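Local coordinates for protein putative ring-cleaving dioxygenase mhqO (Bacillus subtilis subsp. subtilis, PDB 3OAJ) that is a putative iron-dependent extradiol dioxygenase that may cleave the rings of aromatic compounds and so contribute to their degradation and detoxification, at residues A[87-92]-A[131-136]; A[13-18]-A[65-70]; A[249-254]-A[272-277]; A[158-163]-A[204-209]; A[23-28]-A[117-122]. All coordinates share one frame; numbering follows the deposited sequence. Where two conformers were deposited one is given.

In the fold
Contact 5 is the buried one of the five; contacts 1 to 4 are only partly buried, and contacts 1 and 4 lie toward the surface, away from the metal. Contacts 2 and 3 reach the same mixed sheet, the one that carries the zinc ligands, yet contact 2 is parallel strand pairing whereas contact 3 is loop packing by aromatic and polar side chains. Contacts 4 and 5 meet the second sheet, and contact 1 sits where two strands of that sheet end, which makes contacts 1 and 5 neighbours on one sheet. Glutamate bonded to backbone N-H groups dominates contact 1, a long ion pair contact 4, and a phenylalanine ring contact 5.

Contact 1 (A[87-92]-A[131-136]); sequences VPKGAM and EREEGE
A carboxylate bound to the backbone of a type II beta turn, Glu131 to Gly90, joins the ends of two parallel strands in the first vicinal-oxygen-chelate (VOC) region. The turn, Pro88-Ala91, connects strand 79-87 to helix 92-101; Glu131 ends strand 126-131. Val87 and Glu131 form a parallel bridge, and Arg132 N donates to Val87 O at 3.0 Å. In the conformer described, the extended glutamate chain, its CG anti to the carbonyl carbon (chi1 -68°), runs past Val87 CG2 and Pro88 O and delivers its carboxylate to the turn. Glu131 OE1 has two donors on opposite faces of the carboxylate plane: Gly90 N comes from above it at 2.8 Å in a nearly straight bond, while Lys89 NZ makes a salt bridge of 3.0 Å on the anti side. The lysine is bent at chi2 and chi3, and its chain crosses the glutamate at about a right angle. Water links Lys89 N to Glu133 OE1 at the exposed edge of the contact. Arg132 NE pairs with Glu114, outside the contact. The other carboxylate oxygen meets the start of helix 92-101, where Met92 N donates to Glu131 OE2 at 2.7 Å, on its anti side and 16° out of plane.

Contact 2 (A[13-18]-A[65-70]); sequences TAIVGH and FPWAGA. With SO4 (sulfate ion), chain D.
Three backbone hydrogen bonds zip Thr13-Val16 to Phe65-Trp67 as parallel strands: Phe65 N to Ala14 O at 2.9 Å, Val16 N to Phe65 O at 3.1 Å, and Trp67 N to Val16 O at 3.0 Å.

Apolar packing is concentrated on the face bearing Ile15 and Phe65. Ile15 lies along the indole with two branches: Ile15 CG2 is 3.2 Å from Trp67 NE1 and close to CE2, where the rings join, and Ile15 CD1 is 3.4 Å from Trp67 CZ2 of the benzene part. The indole comes back over the strand because Trp67 CG sits between its backbone N and carbonyl carbon (chi1 49°). Thr13 CG2 meets Phe65 CE2 obliquely at 3.5 Å, and Ile15 CG1 approaches the edge of the same ring. On the face bearing Val16 and Pro66, the valine CG2 touches the proline ring, whose CB (Pro66) comes within 3.0 Å of Gly17 O.

These are neighbouring strands of the mixed sheet that holds the metal site of this VOC-type dioxygenase; His11, on the same strand as Thr13, is a zinc ligand with His218 and Glu266.

The polar contacts lie at the two ends. Thr13 OG1, which also bonds Thr63, donates to O3 of a sulfate, probably from the crystallisation liquor, at 2.7 Å; Tyr256 OH also bonds this ion. At the far end, His18 ND1 caps helix 19-29 through Gln20 N, while its CD2 lies near Ala68 CB.

Contact 3 (A[249-254]-A[272-277]); sequences RNYFNA and PGFAHD
Tyr251 fits into the bend of residues 272-277, with its backbone, its ring and its hydroxyl each meeting a different part of that loop. With CG anti to the carbonyl carbon (chi1 -46°), the tyrosine side chain crosses those of Phe274 and His276 at about right angles. Tyr251 CB lies 3.6 Å from Phe274 CD1, and the two ring planes make 34°, an oblique pairing. On the histidine side the rings meet rim to rim. The hydroxyl of Tyr251, OH, donates to Asp277 OD2 at 2.6 Å, using the syn lone pair; the aspartate is turned to it by a chi1 of 63°, while its other oxygen pairs with Lys36.

Tyr251, Phe274 and His276 thus form an aromatic cluster joining the loop after strand 264-269 to the residues leading into strand 253-258, in the C-terminal half of this VOC-type protein. Phe252, next in the chain, faces the metal site instead, where its ring meets those of His10 and His11 and touches Glu266.

The imidazole of His276 is held from within its own loop: His276 ND1 donates to Gly273 O at 3.0 Å, with the acceptor in the ring plane. Across the contact, His276 NE2 makes a weak bond to Asn250 OD1 at 2.7 Å, the amide and ring planes being steeply inclined. Asn250 CB lies over the centre of the Tyr251 ring. Gly273 N donates to Tyr251 O at 3.0 Å, and Pro272, after a cis peptide bond, lays its CD against that same Tyr251 O at 3.4 Å.

Contact 4 (A[158-163]-A[204-209]); sequences TLLSEQ and TPIGRG
Leu160 and Glu162 meet the 204-209 loop where strand 153-160 of the second VOC region runs out toward helix 164-174. The loop follows strand 198-202, the neighbour of 153-160 in the sheet, so the contact joins the ends of two adjacent parallel strands beyond their pairing.

The inner side is apolar. Leu160 CD1 lies 4.0 Å from Ile206 CD1, the two side chains meeting end to end through single methyl groups; the leucine is buried. Ile206 reaches it because CG1 is held between the backbone N and the carbonyl carbon (chi1 58°), with CD1 extended beyond. Beside this pair, Pro205 CG rests near two carbonyl oxygens, Glu162 O at 4.0 Å and Ser161 O at 4.1 Å. Ser161 OG is engaged within its own segment: it accepts from Gln163 N at 3.0 Å, an ST turn just before the helix, and also bonds Thr167. Asp77, which also touches Leu160 and Pro205, accepts from Ile206 N.

The outer side is looser and charged. Glu162, extended beyond CG, crosses the exposed Arg208 at about a right angle, and Glu162 OE2 approaches the aliphatic Arg208 CG at 3.3 Å. The ion pair is long and owes nothing to a directed N-H: Glu162 OE1 sits over one face of the guanidinium, toward its rim, 3.7 Å from Arg208 NH1.

Contact 5 (A[23-28]-A[117-122]); sequences TDFYAG and VEFDDP
Phe25 projects from helix 19-29 toward the end of strand 114-120, where its side chain packs on Asp121 and Pro122. Phe25 CB starts against the proline, 3.6 Å from Pro122 CD. The torsion at chi1 (-165°) sets CG anti to the backbone N and directs the ring against Asp121 and Pro122; Phe25 CG lies 3.4 Å from Pro122 CD. Farther along, CD1 and CE1 stay beside the proline, while CD2 and CE2 pass to the aspartate, Phe25 CE2 being 3.6 Å from Asp121 CB. Pro122 CD and Asp121 CA sit over one face of the ring and make CH-pi contacts, Pro122 CD standing 3.8 Å from the Phe25 centroid. At the tip, Phe25 CZ meets the edge of the Phe119 ring, 3.8 Å from Phe119 CE2.

Tyr26 adds the polar link: Tyr26 OH donates to Asp121 OD2 at 2.6 Å on the anti side, 25° out of the carboxylate plane. Asp121 OD1 accepts from His123 N and Leu125 N, so both oxygens of the buried carboxylate are bonded. This is helix-on-sheet packing in the first VOC region, joining helix 19-29, which follows a strand of the metal-bearing sheet, to the other mixed sheet.

Contact 1 (A[87-92]-A[131-136])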
# COMPACT_ATOMS: atom_id res chain seq x y z
N VAL A 87 -2.46 0.18 14.33
CA VAL A 87 -1.55 0.44 15.44
C VAL A 87 -1.96 -0.39 16.67
O VAL A 87 -3.08 -0.92 16.70
CB VAL A 87 -1.49 1.97 15.80
CG1 VAL A 87 -1.00 2.80 14.59
CG2 VAL A 87 -2.87 2.47 16.28
N PRO A 88 -1.06 -0.51 17.66
CA PRO A 88 -1.44 -1.29 18.85
C PRO A 88 -2.63 -0.73 19.63
O PRO A 88 -2.91 0.47 19.57
CB PRO A 88 -0.18 -1.22 19.71
CG PRO A 88 0.93 -1.03 18.72
CD PRO A 88 0.34 -0.07 17.73
N LYS A 89 -3.31 -1.60 20.38
CA LYS A 89 -4.40 -1.14 21.24
C LYS A 89 -3.86 -0.10 22.21
O LYS A 89 -2.80 -0.29 22.81
CB LYS A 89 -5.08 -2.30 21.98
CG LYS A 89 -6.11 -3.13 21.15
CD LYS A 89 -7.28 -2.32 20.51
CE LYS A 89 -8.17 -1.57 21.53
NZ LYS A 89 -9.11 -0.60 20.85
N GLY A 90 -4.58 1.01 22.33
CA GLY A 90 -4.21 2.12 23.20
C GLY A 90 -3.34 3.19 22.58
O GLY A 90 -3.07 4.19 23.21
N ALA A 91 -2.91 2.99 21.33
CA ALA A 91 -1.98 3.94 20.72
C ALA A 91 -2.64 5.13 20.00
O ALA A 91 -1.94 6.02 19.53
CB ALA A 91 -1.03 3.21 19.78
N MET A 92 -3.97 5.16 19.92
CA MET A 92 -4.65 6.22 19.18
C MET A 92 -4.21 7.62 19.60
O MET A 92 -3.93 8.46 18.74
CB MET A 92 -6.18 6.06 19.27
CG MET A 92 -6.93 6.92 18.27
SD MET A 92 -6.41 6.56 16.59
CE MET A 92 -7.47 5.16 16.20
N GLU A 131 -6.88 0.99 15.83
CA GLU A 131 -6.19 0.18 16.84
C GLU A 131 -6.67 -1.26 16.76
O GLU A 131 -7.88 -1.49 16.80
CB GLU A 131 -6.53 0.66 18.25
CG GLU A 131 -6.01 2.01 18.64
CD GLU A 131 -6.28 2.27 20.10
OE1 GLU A 131 -6.88 1.39 20.76
OE2 GLU A 131 -5.88 3.34 20.60
N ARG A 132 -5.74 -2.21 16.69
CA ARG A 132 -6.11 -3.64 16.78
C ARG A 132 -4.97 -4.44 17.39
O ARG A 132 -3.80 -4.17 17.11
CB ARG A 132 -6.47 -4.26 15.41
CG ARG A 132 -7.60 -3.57 14.65
CD ARG A 132 -7.94 -4.32 13.38
NE ARG A 132 -9.00 -3.62 12.67
CZ ARG A 132 -8.94 -3.21 11.40
NH1 ARG A 132 -7.87 -3.50 10.67
NH2 ARG A 132 -9.97 -2.56 10.87
N GLU A 133 -5.31 -5.42 18.23
CA GLU A 133 -4.31 -6.30 18.85
C GLU A 133 -3.63 -7.19 17.81
O GLU A 133 -2.42 -7.42 17.88
CB GLU A 133 -4.94 -7.15 19.97
CG GLU A 133 -3.92 -7.99 20.79
CD GLU A 133 -3.02 -7.15 21.69
OE1 GLU A 133 -3.45 -6.07 22.15
OE2 GLU A 133 -1.88 -7.59 21.96
N GLU A 134 -4.42 -7.67 16.84
CA GLU A 134 -3.90 -8.56 15.79
C GLU A 134 -2.78 -7.88 14.99
O GLU A 134 -2.85 -6.67 14.72
CB GLU A 134 -5.03 -9.03 14.87
CG GLU A 134 -4.61 -10.12 13.88
CD GLU A 134 -5.75 -10.65 13.00
OE1 GLU A 134 -6.61 -9.86 12.55
OE2 GLU A 134 -5.77 -11.88 12.75
N GLY A 135 -1.77 -8.66 14.61
CA GLY A 135 -0.64 -8.17 13.81
C GLY A 135 0.58 -7.92 14.66
O GLY A 135 0.48 -7.33 15.75
N GLU A 136 1.73 -8.39 14.19
CA GLU A 136 2.99 -8.27 14.93
C GLU A 136 3.40 -6.81 15.05
O GLU A 136 3.26 -6.05 14.09
CB GLU A 136 4.12 -9.00 14.22
CG GLU A 136 3.91 -10.46 13.97
CD GLU A 136 5.19 -11.13 13.49
OE1 GLU A 136 6.25 -10.45 13.45
OE2 GLU A 136 5.12 -12.35 13.20
O HOH W 1 -1.95 -4.10 21.13

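Contact 2 (A[13-18]-A[65-70])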
# COMPACT_ATOMS: atom_id res chain seq x y z
N THR A 13 0.32 0.85 -4.05
CA THR A 13 1.21 1.72 -4.80
C THR A 13 0.47 2.97 -5.23
O THR A 13 -0.64 2.92 -5.76
CB THR A 13 1.79 0.97 -6.02
OG1 THR A 13 2.60 -0.09 -5.53
CG2 THR A 13 2.61 1.91 -6.96
N ALA A 14 1.11 4.11 -4.97
CA ALA A 14 0.53 5.41 -5.25
C ALA A 14 1.48 6.34 -5.98
O ALA A 14 2.69 6.25 -5.84
CB ALA A 14 0.09 6.07 -3.95
N ILE A 15 0.90 7.24 -6.78
CA ILE A 15 1.66 8.31 -7.41
C ILE A 15 1.55 9.52 -6.50
O ILE A 15 0.45 9.87 -6.06
CB ILE A 15 1.14 8.63 -8.84
CG1 ILE A 15 1.31 7.40 -9.75
CG2 ILE A 15 1.90 9.81 -9.40
CD1 ILE A 15 0.79 7.58 -11.18
N VAL A 16 2.69 10.12 -6.17
CA VAL A 16 2.73 11.28 -5.27
C VAL A 16 3.67 12.36 -5.80
O VAL A 16 4.10 12.30 -6.95
CB VAL A 16 3.11 10.87 -3.82
CG1 VAL A 16 2.02 9.98 -3.19
CG2 VAL A 16 4.50 10.21 -3.77
N GLY A 17 3.98 13.35 -4.96
CA GLY A 17 4.82 14.50 -5.31
C GLY A 17 6.28 14.31 -4.95
O GLY A 17 6.79 13.19 -4.98
N HIS A 18 6.95 15.40 -4.60
CA HIS A 18 8.38 15.40 -4.32
C HIS A 18 8.81 14.27 -3.37
O HIS A 18 8.21 14.11 -2.30
CB HIS A 18 8.76 16.75 -3.69
CG HIS A 18 10.23 17.06 -3.74
ND1 HIS A 18 11.17 16.34 -3.03
CD2 HIS A 18 10.91 18.03 -4.39
CE1 HIS A 18 12.37 16.85 -3.25
NE2 HIS A 18 12.24 17.88 -4.07
N PHE A 65 5.55 6.28 -6.51
CA PHE A 65 6.23 6.92 -7.63
C PHE A 65 6.20 8.43 -7.38
O PHE A 65 5.19 9.08 -7.67
CB PHE A 65 5.55 6.56 -8.95
CG PHE A 65 5.53 5.08 -9.25
CD1 PHE A 65 6.72 4.36 -9.33
CD2 PHE A 65 4.33 4.42 -9.47
CE1 PHE A 65 6.69 2.97 -9.61
CE2 PHE A 65 4.30 3.07 -9.76
CZ PHE A 65 5.47 2.34 -9.83
N PRO A 66 7.27 8.99 -6.79
CA PRO A 66 7.25 10.41 -6.49
C PRO A 66 7.70 11.24 -7.69
O PRO A 66 8.88 11.22 -8.07
CB PRO A 66 8.24 10.55 -5.32
CG PRO A 66 9.06 9.32 -5.30
CD PRO A 66 8.45 8.31 -6.22
N TRP A 67 6.77 11.95 -8.31
CA TRP A 67 7.19 12.93 -9.31
C TRP A 67 6.73 14.36 -9.01
O TRP A 67 5.54 14.68 -9.12
CB TRP A 67 6.95 12.48 -10.75
CG TRP A 67 5.58 11.93 -11.11
CD1 TRP A 67 4.38 12.57 -10.99
CD2 TRP A 67 5.30 10.66 -11.72
NE1 TRP A 67 3.36 11.77 -11.46
CE2 TRP A 67 3.91 10.59 -11.92
CE3 TRP A 67 6.10 9.58 -12.11
CZ2 TRP A 67 3.29 9.47 -12.49
CZ3 TRP A 67 5.48 8.45 -12.67
CH2 TRP A 67 4.08 8.41 -12.86
N ALA A 68 7.69 15.18 -8.61
CA ALA A 68 7.46 16.56 -8.19
C ALA A 68 6.83 17.38 -9.30
O ALA A 68 7.17 17.22 -10.48
CB ALA A 68 8.77 17.20 -7.72
N GLY A 69 5.90 18.26 -8.92
CA GLY A 69 5.16 19.07 -9.89
C GLY A 69 3.67 18.79 -9.87
O GLY A 69 2.88 19.54 -10.46
N ALA A 70 3.30 17.70 -9.20
CA ALA A 70 1.90 17.31 -8.97
C ALA A 70 0.99 17.40 -10.20
O ALA A 70 0.20 18.34 -10.34
CB ALA A 70 1.30 18.08 -7.78
S SO4 D . 4.40 -2.51 -8.39
O1 SO4 D . 3.72 -2.30 -9.67
O2 SO4 D . 5.81 -2.18 -8.45
O3 SO4 D . 3.76 -1.76 -7.31
O4 SO4 D . 4.33 -3.95 -8.11

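Contact 3 (A[249-254]-A[272-277])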
# COMPACT_ATOMS: atom_id res chain seq x y z
N ARG A 249 9.77 -8.22 -10.45
CA ARG A 249 10.02 -6.89 -9.87
C ARG A 249 11.15 -6.89 -8.85
O ARG A 249 11.28 -5.96 -8.05
CB ARG A 249 8.74 -6.31 -9.24
CG ARG A 249 7.51 -6.29 -10.16
CD ARG A 249 7.77 -5.52 -11.44
NE ARG A 249 6.55 -4.95 -12.02
CZ ARG A 249 6.48 -4.37 -13.22
NH1 ARG A 249 7.55 -4.30 -14.02
NH2 ARG A 249 5.33 -3.87 -13.65
N ASN A 250 11.96 -7.95 -8.89
CA ASN A 250 13.16 -8.10 -8.06
C ASN A 250 12.83 -8.51 -6.63
O ASN A 250 13.37 -9.49 -6.13
CB ASN A 250 14.04 -6.83 -8.09
CG ASN A 250 15.48 -7.08 -7.64
OD1 ASN A 250 15.84 -8.18 -7.21
ND2 ASN A 250 16.31 -6.05 -7.75
N TYR A 251 11.94 -7.78 -5.97
CA TYR A 251 11.63 -8.04 -4.55
C TYR A 251 10.38 -8.91 -4.41
O TYR A 251 10.00 -9.30 -3.31
CB TYR A 251 11.55 -6.71 -3.79
CG TYR A 251 12.74 -5.87 -4.18
CD1 TYR A 251 12.60 -4.75 -5.02
CD2 TYR A 251 14.03 -6.27 -3.83
CE1 TYR A 251 13.72 -4.03 -5.44
CE2 TYR A 251 15.15 -5.56 -4.25
CZ TYR A 251 14.98 -4.44 -5.06
OH TYR A 251 16.10 -3.76 -5.45
N PHE A 252 9.76 -9.19 -5.54
CA PHE A 252 8.57 -10.06 -5.67
C PHE A 252 8.31 -10.19 -7.17
O PHE A 252 8.81 -9.38 -7.95
CB PHE A 252 7.33 -9.46 -4.96
CG PHE A 252 7.04 -8.04 -5.33
CD1 PHE A 252 6.23 -7.74 -6.42
CD2 PHE A 252 7.60 -6.98 -4.60
CE1 PHE A 252 5.95 -6.42 -6.78
CE2 PHE A 252 7.33 -5.66 -4.97
CZ PHE A 252 6.53 -5.37 -6.07
N ASN A 253 7.55 -11.22 -7.56
CA ASN A 253 7.00 -11.33 -8.91
C ASN A 253 5.55 -10.83 -8.86
O ASN A 253 4.89 -10.95 -7.83
CB ASN A 253 7.07 -12.78 -9.41
CG ASN A 253 8.50 -13.25 -9.64
OD1 ASN A 253 9.36 -12.47 -10.03
ND2 ASN A 253 8.76 -14.52 -9.35
N ALA A 254 5.10 -10.25 -9.97
CA ALA A 254 3.80 -9.59 -10.07
C ALA A 254 2.99 -10.03 -11.28
O ALA A 254 3.54 -10.24 -12.34
CB ALA A 254 4.00 -8.09 -10.14
N PRO A 272 10.90 -12.69 -2.87
CA PRO A 272 11.96 -12.88 -1.87
C PRO A 272 12.04 -11.78 -0.82
O PRO A 272 12.69 -11.97 0.21
CB PRO A 272 13.23 -12.88 -2.72
CG PRO A 272 12.89 -11.97 -3.86
CD PRO A 272 11.45 -12.27 -4.17
N GLY A 273 11.40 -10.64 -1.08
CA GLY A 273 11.47 -9.48 -0.21
C GLY A 273 12.66 -8.58 -0.47
O GLY A 273 13.41 -8.75 -1.45
N PHE A 274 12.85 -7.61 0.43
CA PHE A 274 13.74 -6.48 0.15
C PHE A 274 15.19 -6.65 0.57
O PHE A 274 16.02 -5.79 0.27
CB PHE A 274 13.15 -5.19 0.71
CG PHE A 274 11.80 -4.86 0.13
CD1 PHE A 274 11.67 -4.34 -1.14
CD2 PHE A 274 10.64 -5.07 0.89
CE1 PHE A 274 10.42 -4.04 -1.68
CE2 PHE A 274 9.39 -4.78 0.39
CZ PHE A 274 9.27 -4.26 -0.91
N ALA A 275 15.48 -7.76 1.25
CA ALA A 275 16.81 -8.00 1.83
C ALA A 275 17.73 -8.89 1.00
O ALA A 275 18.67 -9.48 1.54
CB ALA A 275 16.66 -8.59 3.23
N HIS A 276 17.48 -8.99 -0.30
CA HIS A 276 18.28 -9.93 -1.10
C HIS A 276 19.21 -9.26 -2.10
O HIS A 276 19.95 -9.96 -2.80
CB HIS A 276 17.37 -10.93 -1.81
CG HIS A 276 16.86 -10.42 -3.12
ND1 HIS A 276 15.74 -9.63 -3.21
CD2 HIS A 276 17.32 -10.57 -4.38
CE1 HIS A 276 15.53 -9.32 -4.48
NE2 HIS A 276 16.48 -9.88 -5.21
N ASP A 277 19.17 -7.93 -2.20
CA ASP A 277 20.25 -7.21 -2.87
C ASP A 277 20.91 -6.17 -1.95
O ASP A 277 21.86 -5.50 -2.33
CB ASP A 277 19.81 -6.61 -4.22
CG ASP A 277 18.71 -5.58 -4.10
OD1 ASP A 277 18.23 -5.32 -2.98
OD2 ASP A 277 18.31 -5.05 -5.16

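Contact 4 (A[158-163]-A[204-209])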
# COMPACT_ATOMS: atom_id res chain seq x y z
N THR A 158 -10.10 0.76 1.88
CA THR A 158 -11.48 1.00 1.46
C THR A 158 -11.47 1.20 -0.05
O THR A 158 -10.75 2.06 -0.56
CB THR A 158 -12.08 2.26 2.16
OG1 THR A 158 -12.14 2.00 3.58
CG2 THR A 158 -13.49 2.58 1.61
N LEU A 159 -12.23 0.37 -0.76
CA LEU A 159 -12.29 0.38 -2.22
C LEU A 159 -13.48 1.16 -2.73
O LEU A 159 -14.59 1.03 -2.21
CB LEU A 159 -12.38 -1.05 -2.76
CG LEU A 159 -11.33 -2.03 -2.20
CD1 LEU A 159 -11.51 -3.43 -2.80
CD2 LEU A 159 -9.92 -1.51 -2.43
N LEU A 160 -13.23 1.97 -3.76
CA LEU A 160 -14.27 2.69 -4.48
C LEU A 160 -14.40 2.04 -5.85
O LEU A 160 -13.51 2.14 -6.68
CB LEU A 160 -13.88 4.16 -4.64
CG LEU A 160 -13.43 4.90 -3.38
CD1 LEU A 160 -13.04 6.33 -3.72
CD2 LEU A 160 -14.54 4.90 -2.33
N SER A 161 -15.49 1.32 -6.04
CA SER A 161 -15.70 0.52 -7.24
C SER A 161 -16.77 1.13 -8.15
O SER A 161 -17.80 1.61 -7.66
CB SER A 161 -16.11 -0.90 -6.83
OG SER A 161 -16.53 -1.66 -7.94
N GLU A 162 -16.55 1.09 -9.46
CA GLU A 162 -17.60 1.51 -10.40
C GLU A 162 -18.77 0.53 -10.39
O GLU A 162 -19.89 0.90 -10.73
CB GLU A 162 -17.06 1.65 -11.82
CG GLU A 162 -16.10 2.81 -12.03
CD GLU A 162 -15.74 3.01 -13.49
OE1 GLU A 162 -16.46 2.50 -14.37
OE2 GLU A 162 -14.73 3.69 -13.75
N GLN A 163 -18.51 -0.71 -9.98
CA GLN A 163 -19.51 -1.78 -9.96
C GLN A 163 -19.37 -2.63 -8.69
O GLN A 163 -18.84 -3.73 -8.73
CB GLN A 163 -19.38 -2.68 -11.19
CG GLN A 163 -19.70 -2.01 -12.51
CD GLN A 163 -19.89 -3.04 -13.60
OE1 GLN A 163 -20.90 -3.74 -13.63
NE2 GLN A 163 -18.91 -3.16 -14.47
N THR A 204 -22.07 2.59 -2.71
CA THR A 204 -22.62 3.56 -3.66
C THR A 204 -21.50 4.28 -4.41
O THR A 204 -20.66 4.94 -3.78
CB THR A 204 -23.59 4.57 -2.99
OG1 THR A 204 -22.90 5.36 -2.02
CG2 THR A 204 -24.76 3.85 -2.32
N PRO A 205 -21.48 4.14 -5.75
CA PRO A 205 -20.53 4.87 -6.60
C PRO A 205 -20.59 6.38 -6.39
O PRO A 205 -21.68 6.95 -6.31
CB PRO A 205 -21.00 4.52 -8.02
CG PRO A 205 -21.63 3.17 -7.88
CD PRO A 205 -22.28 3.16 -6.52
N ILE A 206 -19.41 7.01 -6.28
CA ILE A 206 -19.30 8.47 -6.09
C ILE A 206 -18.75 9.22 -7.31
O ILE A 206 -18.31 10.36 -7.19
CB ILE A 206 -18.42 8.84 -4.86
CG1 ILE A 206 -17.00 8.25 -4.99
CG2 ILE A 206 -19.12 8.42 -3.56
CD1 ILE A 206 -15.93 9.07 -4.29
N GLY A 207 -18.78 8.57 -8.47
CA GLY A 207 -18.23 9.16 -9.68
C GLY A 207 -16.79 8.75 -9.90
O GLY A 207 -16.02 8.59 -8.95
N ARG A 208 -16.42 8.59 -11.17
CA ARG A 208 -15.12 8.06 -11.55
C ARG A 208 -13.96 8.96 -11.12
O ARG A 208 -14.06 10.19 -11.15
CB ARG A 208 -15.06 7.81 -13.06
CG ARG A 208 -16.03 6.73 -13.54
CD ARG A 208 -16.63 7.08 -14.89
NE ARG A 208 -17.98 6.53 -15.03
CZ ARG A 208 -18.34 5.61 -15.92
NH1 ARG A 208 -17.46 5.11 -16.78
NH2 ARG A 208 -19.60 5.19 -15.96
N GLY A 209 -12.87 8.33 -10.71
CA GLY A 209 -11.65 9.05 -10.38
C GLY A 209 -10.87 9.41 -11.62
O GLY A 209 -11.22 9.00 -12.73

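Contact 5 (A[23-28]-A[117-122])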
# COMPACT_ATOMS: atom_id res chain seq x y z
N THR A 23 8.94 11.33 1.79
CA THR A 23 9.72 10.68 2.82
C THR A 23 9.54 11.33 4.20
O THR A 23 9.45 10.63 5.22
CB THR A 23 11.23 10.64 2.41
OG1 THR A 23 11.35 9.91 1.18
CG2 THR A 23 12.09 10.00 3.49
N ASP A 24 9.53 12.67 4.23
CA ASP A 24 9.31 13.36 5.50
C ASP A 24 7.98 12.94 6.13
O ASP A 24 7.88 12.87 7.35
CB ASP A 24 9.36 14.88 5.32
CG ASP A 24 10.76 15.42 5.12
OD1 ASP A 24 11.75 14.71 5.40
OD2 ASP A 24 10.85 16.59 4.70
N PHE A 25 6.98 12.63 5.31
CA PHE A 25 5.72 12.19 5.89
C PHE A 25 5.77 10.72 6.33
O PHE A 25 5.52 10.40 7.51
CB PHE A 25 4.54 12.42 4.95
CG PHE A 25 3.21 12.30 5.64
CD1 PHE A 25 2.73 13.34 6.43
CD2 PHE A 25 2.43 11.14 5.52
CE1 PHE A 25 1.53 13.23 7.10
CE2 PHE A 25 1.21 11.03 6.18
CZ PHE A 25 0.76 12.08 6.96
N TYR A 26 6.12 9.82 5.41
CA TYR A 26 6.04 8.38 5.69
C TYR A 26 7.10 7.88 6.67
O TYR A 26 6.78 7.07 7.53
CB TYR A 26 5.93 7.56 4.39
CG TYR A 26 4.55 7.76 3.79
CD1 TYR A 26 3.49 6.92 4.14
CD2 TYR A 26 4.30 8.82 2.92
CE1 TYR A 26 2.23 7.12 3.66
CE2 TYR A 26 3.02 9.04 2.42
CZ TYR A 26 1.99 8.18 2.79
OH TYR A 26 0.73 8.36 2.31
N ALA A 27 8.32 8.43 6.58
CA ALA A 27 9.36 8.14 7.57
C ALA A 27 9.30 9.11 8.75
O ALA A 27 9.24 8.68 9.91
CB ALA A 27 10.76 8.16 6.93
N GLY A 28 9.32 10.41 8.46
CA GLY A 28 9.36 11.44 9.51
C GLY A 28 8.17 11.45 10.45
O GLY A 28 8.33 11.47 11.67
N VAL A 117 -8.98 7.36 13.02
CA VAL A 117 -8.47 8.71 12.80
C VAL A 117 -8.25 8.85 11.29
O VAL A 117 -7.48 8.07 10.70
CB VAL A 117 -7.14 8.94 13.56
CG1 VAL A 117 -6.53 10.31 13.24
CG2 VAL A 117 -7.37 8.81 15.06
N GLU A 118 -8.92 9.82 10.68
CA GLU A 118 -8.82 10.08 9.24
C GLU A 118 -7.96 11.30 9.01
O GLU A 118 -8.14 12.32 9.65
CB GLU A 118 -10.21 10.34 8.64
CG GLU A 118 -11.24 9.24 8.93
CD GLU A 118 -10.98 7.98 8.14
OE1 GLU A 118 -10.61 8.06 6.94
OE2 GLU A 118 -11.14 6.90 8.73
N PHE A 119 -7.05 11.21 8.05
CA PHE A 119 -6.19 12.33 7.67
C PHE A 119 -5.63 12.11 6.27
O PHE A 119 -5.65 10.99 5.76
CB PHE A 119 -5.05 12.51 8.68
CG PHE A 119 -4.19 11.27 8.86
CD1 PHE A 119 -4.64 10.18 9.60
CD2 PHE A 119 -2.91 11.21 8.29
CE1 PHE A 119 -3.84 9.04 9.79
CE2 PHE A 119 -2.11 10.09 8.47
CZ PHE A 119 -2.57 8.99 9.22
N ASP A 120 -5.14 13.19 5.66
CA ASP A 120 -4.50 13.08 4.36
C ASP A 120 -2.99 13.18 4.48
O ASP A 120 -2.47 13.83 5.39
CB ASP A 120 -4.98 14.19 3.41
CG ASP A 120 -6.39 13.97 2.87
OD1 ASP A 120 -6.99 12.90 3.14
OD2 ASP A 120 -6.89 14.87 2.15
N ASP A 121 -2.28 12.55 3.55
CA ASP A 121 -0.85 12.78 3.43
C ASP A 121 -0.63 14.10 2.66
O ASP A 121 -1.61 14.73 2.25
CB ASP A 121 -0.12 11.55 2.85
CG ASP A 121 -0.08 11.48 1.31
OD1 ASP A 121 -0.66 12.33 0.59
OD2 ASP A 121 0.58 10.53 0.82
N PRO A 122 0.63 14.55 2.51
CA PRO A 122 0.90 15.88 1.94
C PRO A 122 0.47 16.03 0.49
O PRO A 122 0.35 17.16 -0.01
CB PRO A 122 2.42 16.02 2.06
CG PRO A 122 2.81 15.06 3.11
CD PRO A 122 1.87 13.91 2.97